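Local coordinates for protein tryptophan synthase alpha chain (Chlamydia trachomatis, PDB 6V82) that probably cleaves indoleglycerol phosphate to indole and glyceraldehyde 3-phosphate, as the alpha subunit of the enzyme that completes tryptophan biosynthesis, at residues A[27-40]-A[238-251]. Sequence-based numbering, arbitrary orientation.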
ATOM      1  N   TYR A  27       0.813 -14.719  50.992  1.00 35.22           N
ATOM      2  CA  TYR A  27       2.213 -14.839  50.618  1.00 34.91           C
ATOM      3  C   TYR A  27       2.949 -13.524  50.833  1.00 34.03           C
ATOM      4  O   TYR A  27       4.079 -13.513  51.342  1.00 38.14           O
ATOM      5  CB  TYR A  27       2.349 -15.294  49.166  1.00 35.09           C
ATOM      6  CG  TYR A  27       3.788 -15.453  48.792  1.00 33.96           C
ATOM      7  CD1 TYR A  27       4.468 -16.630  49.080  1.00 31.85           C
ATOM      8  CD2 TYR A  27       4.488 -14.407  48.208  1.00 27.81           C
ATOM      9  CE1 TYR A  27       5.799 -16.769  48.773  1.00 32.40           C
ATOM     10  CE2 TYR A  27       5.813 -14.529  47.900  1.00 30.03           C
ATOM     11  CZ  TYR A  27       6.466 -15.713  48.184  1.00 40.01           C
ATOM     12  OH  TYR A  27       7.796 -15.837  47.866  1.00 46.62           O
ATOM     13  N   THR A  28       2.326 -12.405  50.450  1.00 28.23           N
ATOM     14  CA  THR A  28       2.987 -11.117  50.623  1.00 31.84           C
ATOM     15  C   THR A  28       3.315 -10.883  52.089  1.00 30.23           C
ATOM     16  O   THR A  28       4.394 -10.377  52.421  1.00 26.11           O
ATOM     17  CB  THR A  28       2.113  -9.979  50.091  1.00 29.74           C
ATOM     18  OG1 THR A  28       1.774 -10.215  48.721  1.00 31.68           O
ATOM     19  CG2 THR A  28       2.851  -8.669  50.193  1.00 26.44           C
ATOM     20  N   ILE A  29       2.396 -11.263  52.980  1.00 32.05           N
ATOM     21  CA  ILE A  29       2.627 -11.094  54.407  1.00 32.47           C
ATOM     22  C   ILE A  29       3.746 -12.010  54.867  1.00 30.02           C
ATOM     23  O   ILE A  29       4.619 -11.602  55.641  1.00 32.29           O
ATOM     24  CB  ILE A  29       1.330 -11.353  55.195  1.00 35.05           C
ATOM     25  CG1 ILE A  29       0.275 -10.308  54.841  1.00 30.83           C
ATOM     26  CG2 ILE A  29       1.617 -11.369  56.685  1.00 25.47           C
ATOM     27  CD1 ILE A  29      -1.111 -10.681  55.316  1.00 33.29           C
ATOM     28  N   GLU A  30       3.739 -13.260  54.393  1.00 32.26           N
ATOM     29  CA  GLU A  30       4.817 -14.191  54.723  1.00 38.88           C
ATOM     30  C   GLU A  30       6.164 -13.675  54.235  1.00 33.97           C
ATOM     31  O   GLU A  30       7.150 -13.718  54.975  1.00 37.92           O
ATOM     32  CB  GLU A  30       4.533 -15.571  54.131  1.00 46.23           C
ATOM     33  CG  GLU A  30       3.487 -16.330  54.893  1.00 58.78           C
ATOM     34  CD  GLU A  30       3.635 -16.148  56.394  1.00 70.59           C
ATOM     35  OE1 GLU A  30       2.753 -15.503  57.006  1.00 74.02           O
ATOM     36  OE2 GLU A  30       4.644 -16.639  56.956  1.00 75.97           O
ATOM     37  N   ALA A  31       6.226 -13.173  52.993  1.00 27.47           N
ATOM     38  CA  ALA A  31       7.504 -12.693  52.473  1.00 34.32           C
ATOM     39  C   ALA A  31       8.017 -11.515  53.298  1.00 40.20           C
ATOM     40  O   ALA A  31       9.209 -11.455  53.638  1.00 36.74           O
ATOM     41  CB  ALA A  31       7.381 -12.321  50.992  1.00 31.69           C
ATOM     42  N   ALA A  32       7.117 -10.595  53.672  1.00 36.52           N
ATOM     43  CA  ALA A  32       7.505  -9.462  54.504  1.00 27.27           C
ATOM     44  C   ALA A  32       8.065  -9.920  55.847  1.00 29.06           C
ATOM     45  O   ALA A  32       9.100  -9.409  56.297  1.00 31.36           O
ATOM     46  CB  ALA A  32       6.312  -8.531  54.698  1.00 24.68           C
ATOM     47  N   LYS A  33       7.407 -10.887  56.501  1.00 25.51           N
ATOM     48  CA  LYS A  33       7.973 -11.450  57.725  1.00 36.30           C
ATOM     49  C   LYS A  33       9.377 -11.984  57.481  1.00 41.47           C
ATOM     50  O   LYS A  33      10.287 -11.756  58.285  1.00 41.66           O
ATOM     51  CB  LYS A  33       7.092 -12.574  58.274  1.00 44.20           C
ATOM     52  CG  LYS A  33       5.790 -12.146  58.922  1.00 48.04           C
ATOM     53  CD  LYS A  33       5.084 -13.359  59.527  1.00 49.73           C
ATOM     54  CE  LYS A  33       3.557 -13.201  59.496  1.00 54.88           C
ATOM     55  NZ  LYS A  33       2.850 -14.347  60.159  1.00 57.65           N
ATOM     56  N   ALA A  34       9.566 -12.699  56.367  1.00 43.77           N
ATOM     57  CA  ALA A  34      10.853 -13.325  56.085  1.00 40.81           C
ATOM     58  C   ALA A  34      11.948 -12.280  55.914  1.00 37.26           C
ATOM     59  O   ALA A  34      13.092 -12.491  56.345  1.00 40.84           O
ATOM     60  CB  ALA A  34      10.736 -14.204  54.839  1.00 35.68           C
ATOM     61  N   LEU A  35      11.616 -11.140  55.298  1.00 29.85           N
ATOM     62  CA  LEU A  35      12.623 -10.102  55.091  1.00 39.64           C
ATOM     63  C   LEU A  35      12.974  -9.417  56.403  1.00 39.79           C
ATOM     64  O   LEU A  35      14.139  -9.082  56.651  1.00 41.47           O
ATOM     65  CB  LEU A  35      12.134  -9.067  54.069  1.00 37.05           C
ATOM     66  CG  LEU A  35      12.010  -9.533  52.619  1.00 30.36           C
ATOM     67  CD1 LEU A  35      11.770  -8.355  51.725  1.00 26.28           C
ATOM     68  CD2 LEU A  35      13.263 -10.290  52.222  1.00 36.42           C
ATOM     69  N   ILE A  36      11.971  -9.198  57.252  1.00 34.53           N
ATOM     70  CA  ILE A  36      12.214  -8.587  58.551  1.00 31.81           C
ATOM     71  C   ILE A  36      13.108  -9.488  59.390  1.00 32.43           C
ATOM     72  O   ILE A  36      14.110  -9.037  59.956  1.00 35.80           O
ATOM     73  CB  ILE A  36      10.878  -8.279  59.248  1.00 32.67           C
ATOM     74  CG1 ILE A  36      10.160  -7.163  58.492  1.00 25.25           C
ATOM     75  CG2 ILE A  36      11.106  -7.907  60.697  1.00 28.85           C
ATOM     76  CD1 ILE A  36       8.757  -6.937  58.967  1.00 24.54           C
ATOM     77  N   GLN A  37      12.788 -10.785  59.445  1.00 31.59           N
ATOM     78  CA  GLN A  37      13.641 -11.718  60.179  1.00 40.26           C
ATOM     79  C   GLN A  37      15.027 -11.802  59.568  1.00 43.16           C
ATOM     80  O   GLN A  37      15.994 -12.125  60.268  1.00 42.27           O
ATOM     81  CB  GLN A  37      13.013 -13.105  60.208  1.00 39.63           C
ATOM     82  CG  GLN A  37      11.665 -13.131  60.861  1.00 46.14           C
ATOM     83  CD  GLN A  37      11.002 -14.473  60.733  1.00 53.33           C
ATOM     84  OE1 GLN A  37      10.876 -15.012  59.629  1.00 52.87           O
ATOM     85  NE2 GLN A  37      10.578 -15.033  61.864  1.00 60.33           N
ATOM     86  N   GLY A  38      15.143 -11.528  58.268  1.00 40.79           N
ATOM     87  CA  GLY A  38      16.422 -11.523  57.596  1.00 40.19           C
ATOM     88  C   GLY A  38      17.246 -10.276  57.788  1.00 41.75           C
ATOM     89  O   GLY A  38      18.366 -10.208  57.272  1.00 44.25           O
ATOM     90  N   GLY A  39      16.718  -9.278  58.505  1.00 41.21           N
ATOM     91  CA  GLY A  39      17.461  -8.084  58.860  1.00 35.76           C
ATOM     92  C   GLY A  39      17.072  -6.820  58.127  1.00 41.92           C
ATOM     93  O   GLY A  39      17.682  -5.777  58.385  1.00 40.34           O
ATOM     94  N   VAL A  40      16.085  -6.868  57.224  1.00 38.04           N
ATOM     95  CA  VAL A  40      15.682  -5.676  56.483  1.00 38.62           C
ATOM     96  C   VAL A  40      15.097  -4.654  57.450  1.00 38.47           C
ATOM     97  O   VAL A  40      14.275  -4.992  58.308  1.00 38.95           O
ATOM     98  CB  VAL A  40      14.684  -6.053  55.373  1.00 35.70           C
ATOM     99  CG1 VAL A  40      14.093  -4.806  54.719  1.00 30.47           C
ATOM    100  CG2 VAL A  40      15.368  -6.941  54.307  1.00 33.43           C
ATOM    101  N   SER A 238       9.960 -19.909  45.741  1.00 59.92           N
ATOM    102  CA  SER A 238       9.118 -18.971  46.471  1.00 53.88           C
ATOM    103  C   SER A 238       9.059 -19.251  47.967  1.00 55.55           C
ATOM    104  O   SER A 238       8.459 -18.453  48.700  1.00 50.67           O
ATOM    105  CB  SER A 238       7.704 -18.972  45.882  1.00 49.20           C
ATOM    106  OG  SER A 238       7.253 -20.298  45.657  1.00 57.90           O
ATOM    107  N   SER A 239       9.654 -20.351  48.439  1.00 58.20           N
ATOM    108  CA  SER A 239       9.652 -20.641  49.870  1.00 57.64           C
ATOM    109  C   SER A 239      10.357 -19.513  50.614  1.00 54.59           C
ATOM    110  O   SER A 239      11.519 -19.204  50.329  1.00 51.26           O
ATOM    111  CB  SER A 239      10.327 -21.986  50.144  1.00 56.42           C
ATOM    112  OG  SER A 239      11.732 -21.864  50.099  1.00 58.33           O
ATOM    113  N   VAL A 240       9.647 -18.884  51.556  1.00 52.66           N
ATOM    114  CA  VAL A 240      10.094 -17.593  52.073  1.00 51.26           C
ATOM    115  C   VAL A 240      11.357 -17.701  52.918  1.00 55.30           C
ATOM    116  O   VAL A 240      12.040 -16.692  53.134  1.00 55.32           O
ATOM    117  CB  VAL A 240       8.958 -16.914  52.856  1.00 50.29           C
ATOM    118  CG1 VAL A 240       7.893 -16.416  51.882  1.00 47.25           C
ATOM    119  CG2 VAL A 240       8.363 -17.869  53.883  1.00 41.27           C
ATOM    120  N   GLU A 241      11.697 -18.900  53.393  1.00 58.69           N
ATOM    121  CA  GLU A 241      12.973 -19.104  54.071  1.00 59.27           C
ATOM    122  C   GLU A 241      14.135 -18.588  53.233  1.00 54.89           C
ATOM    123  O   GLU A 241      15.075 -17.988  53.763  1.00 52.43           O
ATOM    124  CB  GLU A 241      13.165 -20.590  54.388  1.00 68.71           C
ATOM    125  CG  GLU A 241      12.238 -21.133  55.467  1.00 80.13           C
ATOM    126  CD  GLU A 241      10.775 -21.194  55.041  1.00 89.20           C
ATOM    127  OE1 GLU A 241      10.478 -20.949  53.850  1.00 90.04           O
ATOM    128  OE2 GLU A 241       9.917 -21.487  55.903  1.00 94.47           O
ATOM    129  N   THR A 242      14.083 -18.804  51.914  1.00 55.84           N
ATOM    130  CA  THR A 242      15.166 -18.352  51.049  1.00 54.03           C
ATOM    131  C   THR A 242      15.223 -16.834  50.943  1.00 51.69           C
ATOM    132  O   THR A 242      16.257 -16.297  50.532  1.00 51.52           O
ATOM    133  CB  THR A 242      15.037 -18.961  49.646  1.00 51.77           C
ATOM    134  OG1 THR A 242      13.889 -18.417  48.989  1.00 51.88           O
ATOM    135  CG2 THR A 242      14.898 -20.467  49.716  1.00 49.20           C
ATOM    136  N   LEU A 243      14.143 -16.129  51.302  1.00 50.80           N
ATOM    137  CA  LEU A 243      14.190 -14.669  51.356  1.00 43.79           C
ATOM    138  C   LEU A 243      14.937 -14.187  52.595  1.00 44.18           C
ATOM    139  O   LEU A 243      15.784 -13.286  52.511  1.00 40.84           O
ATOM    140  CB  LEU A 243      12.779 -14.097  51.330  1.00 37.95           C
ATOM    141  CG  LEU A 243      12.025 -14.299  50.029  1.00 39.61           C
ATOM    142  CD1 LEU A 243      10.617 -13.721  50.151  1.00 39.55           C
ATOM    143  CD2 LEU A 243      12.793 -13.631  48.913  1.00 39.21           C
ATOM    144  N   THR A 244      14.624 -14.768  53.755  1.00 38.60           N
ATOM    145  CA  THR A 244      15.419 -14.513  54.946  1.00 45.87           C
ATOM    146  C   THR A 244      16.901 -14.732  54.657  1.00 50.01           C
ATOM    147  O   THR A 244      17.731 -13.847  54.899  1.00 51.70           O
ATOM    148  CB  THR A 244      14.947 -15.417  56.086  1.00 44.17           C
ATOM    149  OG1 THR A 244      13.545 -15.218  56.297  1.00 44.80           O
ATOM    150  CG2 THR A 244      15.711 -15.108  57.365  1.00 43.42           C
ATOM    151  N   ALA A 245      17.236 -15.899  54.092  1.00 48.92           N
ATOM    152  CA  ALA A 245      18.626 -16.231  53.788  1.00 48.38           C
ATOM    153  C   ALA A 245      19.250 -15.223  52.832  1.00 44.87           C
ATOM    154  O   ALA A 245      20.389 -14.789  53.037  1.00 50.63           O
ATOM    155  CB  ALA A 245      18.705 -17.637  53.202  1.00 48.83           C
ATOM    156  N   LEU A 246      18.521 -14.839  51.783  1.00 42.69           N
ATOM    157  CA  LEU A 246      19.062 -13.892  50.812  1.00 52.11           C
ATOM    158  C   LEU A 246      19.361 -12.545  51.461  1.00 56.21           C
ATOM    159  O   LEU A 246      20.409 -11.941  51.196  1.00 60.82           O
ATOM    160  CB  LEU A 246      18.087 -13.719  49.646  1.00 47.94           C
ATOM    161  CG  LEU A 246      18.528 -12.739  48.560  1.00 49.38           C
ATOM    162  CD1 LEU A 246      19.912 -13.122  48.048  1.00 42.29           C
ATOM    163  CD2 LEU A 246      17.519 -12.696  47.417  1.00 43.58           C
ATOM    164  N   ALA A 247      18.448 -12.057  52.308  1.00 49.69           N
ATOM    165  CA  ALA A 247      18.690 -10.828  53.054  1.00 43.15           C
ATOM    166  C   ALA A 247      19.982 -10.921  53.854  1.00 50.56           C
ATOM    167  O   ALA A 247      20.799  -9.993  53.855  1.00 51.76           O
ATOM    168  CB  ALA A 247      17.515 -10.548  53.989  1.00 38.55           C
ATOM    169  N   GLN A 248      20.179 -12.048  54.541  1.00 51.45           N
ATOM    170  CA  GLN A 248      21.313 -12.178  55.446  1.00 53.85           C
ATOM    171  C   GLN A 248      22.637 -12.131  54.699  1.00 54.54           C
ATOM    172  O   GLN A 248      23.626 -11.623  55.237  1.00 52.80           O
ATOM    173  CB  GLN A 248      21.191 -13.472  56.256  1.00 53.52           C
ATOM    174  CG  GLN A 248      19.988 -13.495  57.207  1.00 54.53           C
ATOM    175  CD  GLN A 248      19.755 -14.856  57.861  1.00 60.05           C
ATOM    176  OE1 GLN A 248      20.153 -15.897  57.333  1.00 64.45           O
ATOM    177  NE2 GLN A 248      19.106 -14.849  59.016  1.00 59.71           N
ATOM    178  N   THR A 249      22.676 -12.639  53.459  1.00 59.16           N
ATOM    179  CA  THR A 249      23.907 -12.608  52.672  1.00 56.68           C
ATOM    180  C   THR A 249      24.153 -11.253  52.012  1.00 58.70           C
ATOM    181  O   THR A 249      25.310 -10.934  51.714  1.00 59.66           O
ATOM    182  CB  THR A 249      23.898 -13.702  51.592  1.00 50.89           C
ATOM    183  OG1 THR A 249      22.858 -13.440  50.654  1.00 60.81           O
ATOM    184  CG2 THR A 249      23.664 -15.072  52.192  1.00 52.86           C
ATOM    185  N   VAL A 250      23.108 -10.451  51.793  1.00 55.78           N
ATOM    186  CA  VAL A 250      23.242  -9.165  51.101  1.00 54.50           C
ATOM    187  C   VAL A 250      23.578  -8.034  52.066  1.00 56.19           C
ATOM    188  O   VAL A 250      24.358  -7.137  51.734  1.00 61.40           O
ATOM    189  CB  VAL A 250      21.955  -8.858  50.311  1.00 54.60           C
ATOM    190  CG1 VAL A 250      21.964  -7.424  49.814  1.00 52.72           C
ATOM    191  CG2 VAL A 250      21.815  -9.820  49.152  1.00 59.64           C
ATOM    192  N   ILE A 251      23.005  -8.056  53.264  1.00 52.87           N
ATOM    193  CA  ILE A 251      23.233  -7.015  54.263  1.00 54.18           C
ATOM    194  C   ILE A 251      24.609  -7.196  54.904  1.00 57.70           C
ATOM    195  O   ILE A 251      24.888  -8.258  55.483  1.00 58.23           O
ATOM    196  CB  ILE A 251      22.116  -7.026  55.315  1.00 52.28           C
ATOM    197  CG1 ILE A 251      20.757  -6.864  54.631  1.00 51.69           C
ATOM    198  CG2 ILE A 251      22.357  -5.939  56.356  1.00 49.88           C
ATOM    199  CD1 ILE A 251      19.576  -7.033  55.558  1.00 52.18           C
TER
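Thr244 meets helix 27-37 through both branches of its side chain. OG1 donates to Ala34 O at 2.8 Å, tilted out of the carbonyl plane, while Gly38 N reaches the same oxygen from the opposite face, so two bonds grip it. With CG2 anti to the backbone N (chi1 -56° for OG1), the methyl lies over Gly38 CA at 3.7 Å. Here the two backbones are closest, 4.1 Å between the CA atoms of Gly38 and Thr244. Gly38, having no side chain, lets the helices come this close, and Ala247 CB rests on Gly38 O at 3.4 Å. Toward the N-terminal ends of both helices, Leu243 enters as a knob among Tyr27, Ala31, Ala34 and Leu35, its CD1 3.6 Å from Ala31 CB, and Val240 CG1 packs over Ala31 CA and beside Tyr27 CE1. The ring of Tyr27 reaches toward segment 238-251, CG anti to the backbone N (chi1 -178°), and OH bonds in the carbonyl plane to a lone pair of Ser238 O at 2.8 Å.

The solvent side is looser: the side chain of Glu30 comes near Val240 CG1 with its CB, 4.1 Å away, and Gln37 O lies 4.3 Å from Gln248 NE2. At the barrel-facing end, where a Schellman motif at Gly39 ends the helix, Ile251 CD1 lies against the Gly39 backbone, and both Val40 and Ile251 touch Cys14 of strand 13-19. Crossing at -32°, helix 241-250, the last of the chain, thus packs on helix 25-37, which follows strand 13-19, in the outer helical layer of the TIM barrel.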